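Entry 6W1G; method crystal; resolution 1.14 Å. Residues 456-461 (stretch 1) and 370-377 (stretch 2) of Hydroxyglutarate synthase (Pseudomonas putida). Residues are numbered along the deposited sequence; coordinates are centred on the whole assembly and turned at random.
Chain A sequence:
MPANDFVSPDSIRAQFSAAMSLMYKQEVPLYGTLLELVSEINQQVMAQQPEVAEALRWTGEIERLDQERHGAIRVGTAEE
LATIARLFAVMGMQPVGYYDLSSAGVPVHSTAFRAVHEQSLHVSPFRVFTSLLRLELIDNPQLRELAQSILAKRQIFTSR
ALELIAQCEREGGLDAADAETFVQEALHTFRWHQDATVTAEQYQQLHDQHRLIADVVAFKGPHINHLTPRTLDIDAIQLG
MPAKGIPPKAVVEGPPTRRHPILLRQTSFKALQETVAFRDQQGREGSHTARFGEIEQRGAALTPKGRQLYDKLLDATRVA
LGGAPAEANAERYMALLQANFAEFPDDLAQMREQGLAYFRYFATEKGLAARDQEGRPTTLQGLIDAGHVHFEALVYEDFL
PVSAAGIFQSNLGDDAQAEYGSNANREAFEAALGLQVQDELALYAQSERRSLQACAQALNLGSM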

# COMPACT_ATOMS: atom_id res chain seq x y z
N ALA A 456 -16.17 -19.68 15.84
CA ALA A 456 -16.47 -20.82 16.69
C ALA A 456 -17.05 -20.39 18.03
O ALA A 456 -18.02 -20.97 18.51
CB ALA A 456 -15.21 -21.66 16.89
N GLN A 457 -16.47 -19.37 18.65
CA GLN A 457 -17.04 -18.87 19.91
C GLN A 457 -18.44 -18.34 19.71
O GLN A 457 -19.35 -18.63 20.51
CB GLN A 457 -16.09 -17.82 20.45
CG GLN A 457 -14.86 -18.47 21.00
CD GLN A 457 -15.17 -19.55 22.05
OE1 GLN A 457 -15.94 -19.33 22.99
NE2 GLN A 457 -14.61 -20.74 21.86
N ALA A 458 -18.66 -17.57 18.64
CA ALA A 458 -19.98 -16.99 18.43
C ALA A 458 -21.02 -18.08 18.21
O ALA A 458 -22.17 -17.91 18.62
CB ALA A 458 -19.92 -16.02 17.26
N LEU A 459 -20.64 -19.20 17.59
CA LEU A 459 -21.57 -20.27 17.28
C LEU A 459 -21.59 -21.34 18.34
O LEU A 459 -22.24 -22.37 18.16
CB LEU A 459 -21.22 -20.88 15.93
CG LEU A 459 -21.44 -19.91 14.74
CD1 LEU A 459 -21.09 -20.60 13.48
CD2 LEU A 459 -22.86 -19.36 14.68
N ASN A 460 -20.88 -21.13 19.45
CA ASN A 460 -20.92 -22.07 20.54
C ASN A 460 -20.44 -23.44 20.05
O ASN A 460 -21.06 -24.48 20.30
CB ASN A 460 -22.32 -22.09 21.15
CG ASN A 460 -22.36 -22.76 22.46
OD1 ASN A 460 -21.34 -22.93 23.13
ND2 ASN A 460 -23.55 -23.15 22.87
N LEU A 461 -19.34 -23.42 19.28
CA LEU A 461 -18.58 -24.59 18.84
C LEU A 461 -17.21 -24.65 19.52
O LEU A 461 -16.55 -23.63 19.69
CB LEU A 461 -18.39 -24.57 17.32
CG LEU A 461 -19.73 -24.42 16.59
CD1 LEU A 461 -19.52 -24.10 15.17
CD2 LEU A 461 -20.53 -25.71 16.75
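Stretch 2, residues 370-377: ARDQEGRP

Stretch 2 has no regular helix or strand. Ala370 is the first residue after a helix to leave helical angles, and a type I beta turn runs from Ala370 to Gln373, with a hydrogen bond from Gln373 N to Ala370 O at 2.9 Å. Beyond it the chain is extended, apart from Gly375 at phi/psi 77/5. The turn lies against the C-terminal end of the stretch 1 helix. The backbones come nearest at Leu459 and Arg371, with CA atoms 4.9 Å apart.

Two arginines of stretch 2 donate hydrogen bonds to the carbonyl oxygens of Gln457 to Asn460. Arg371 NE hydrogen-bonds to Ala458 O at 2.7 Å. Arg371 NH2 makes weak hydrogen bonds to Ala458 O and Gln457 O, both 3.2 Å. Arg376 NH1 hydrogen-bonds to Leu459 O at 2.8 Å, and Arg376 NH2 reaches the same oxygen, Leu459 O, at 3.2 Å. A weak hydrogen bond joins Arg376 NH2 to Asn460 O at 3.4 Å. Within stretch 2, Arg376 NE hydrogen-bonds to Gln373 O at 2.9 Å, tying the side chain to the turn.

One hydrogen bond runs the other way: Asn460 ND2 donates to Arg371 O at 3.3 Å.

One carbon lies over one face of each guanidinium. Asn460 CB lies over one face of Arg371, 3.9 Å from Arg371 NH2. Leu461 CD2 lies over one face of Arg376, 3.4 Å from Arg376 NH2.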

# COMPACT_ATOMS: atom_id res chain seq x y z
N ALA A 370 -29.18 -20.47 15.85
CA ALA A 370 -29.11 -21.91 16.04
C ALA A 370 -28.00 -22.35 16.98
O ALA A 370 -27.76 -23.55 17.12
CB ALA A 370 -29.01 -22.59 14.67
N ARG A 371 -27.33 -21.42 17.69
CA ARG A 371 -26.10 -21.75 18.39
C ARG A 371 -26.28 -22.70 19.57
O ARG A 371 -25.28 -23.24 20.07
CB ARG A 371 -25.37 -20.48 18.88
CG ARG A 371 -26.11 -19.74 19.99
CD ARG A 371 -25.55 -18.32 20.23
NE ARG A 371 -24.11 -18.26 20.48
CZ ARG A 371 -23.56 -18.31 21.70
NH1 ARG A 371 -24.31 -18.44 22.78
NH2 ARG A 371 -22.23 -18.26 21.81
N ASP A 372 -27.51 -22.90 20.04
CA ASP A 372 -27.76 -23.83 21.14
C ASP A 372 -28.30 -25.16 20.65
O ASP A 372 -28.64 -26.02 21.48
CB ASP A 372 -28.67 -23.17 22.17
CG ASP A 372 -27.97 -22.02 22.86
OD1 ASP A 372 -26.76 -22.15 23.21
OD2 ASP A 372 -28.58 -20.95 23.03
N GLN A 373 -28.30 -25.39 19.35
CA GLN A 373 -28.82 -26.64 18.85
C GLN A 373 -27.75 -27.71 18.76
O GLN A 373 -26.63 -27.45 18.31
CB GLN A 373 -29.36 -26.49 17.43
CG GLN A 373 -30.61 -25.73 17.38
CD GLN A 373 -31.11 -25.47 15.96
OE1 GLN A 373 -30.70 -26.12 14.98
NE2 GLN A 373 -32.03 -24.54 15.84
N GLU A 374 -28.11 -28.92 19.17
CA GLU A 374 -27.36 -30.05 18.67
C GLU A 374 -27.83 -30.39 17.26
O GLU A 374 -28.74 -29.77 16.69
CB GLU A 374 -27.51 -31.27 19.57
CG GLU A 374 -26.55 -31.36 20.70
CD GLU A 374 -26.52 -32.69 21.54
OE1 GLU A 374 -27.10 -33.73 21.07
OE2 GLU A 374 -25.96 -32.65 22.65
N GLY A 375 -27.18 -31.36 16.70
CA GLY A 375 -27.58 -31.79 15.40
C GLY A 375 -27.11 -30.88 14.29
O GLY A 375 -27.51 -31.10 13.16
N ARG A 376 -26.32 -29.85 14.57
CA ARG A 376 -25.81 -29.00 13.52
C ARG A 376 -24.72 -29.70 12.73
O ARG A 376 -24.07 -30.63 13.21
CB ARG A 376 -25.28 -27.69 14.11
CG ARG A 376 -26.38 -26.77 14.59
CD ARG A 376 -25.84 -25.52 15.22
NE ARG A 376 -25.11 -25.78 16.45
CZ ARG A 376 -24.20 -24.96 16.99
NH1 ARG A 376 -23.89 -23.83 16.40
NH2 ARG A 376 -23.61 -25.28 18.14
N PRO A 377 -24.45 -29.22 11.50
CA PRO A 377 -23.35 -29.77 10.70
C PRO A 377 -22.06 -29.79 11.51
O PRO A 377 -21.78 -28.86 12.26
CB PRO A 377 -23.25 -28.80 9.51
CG PRO A 377 -24.68 -28.32 9.34
CD PRO A 377 -25.17 -28.15 10.77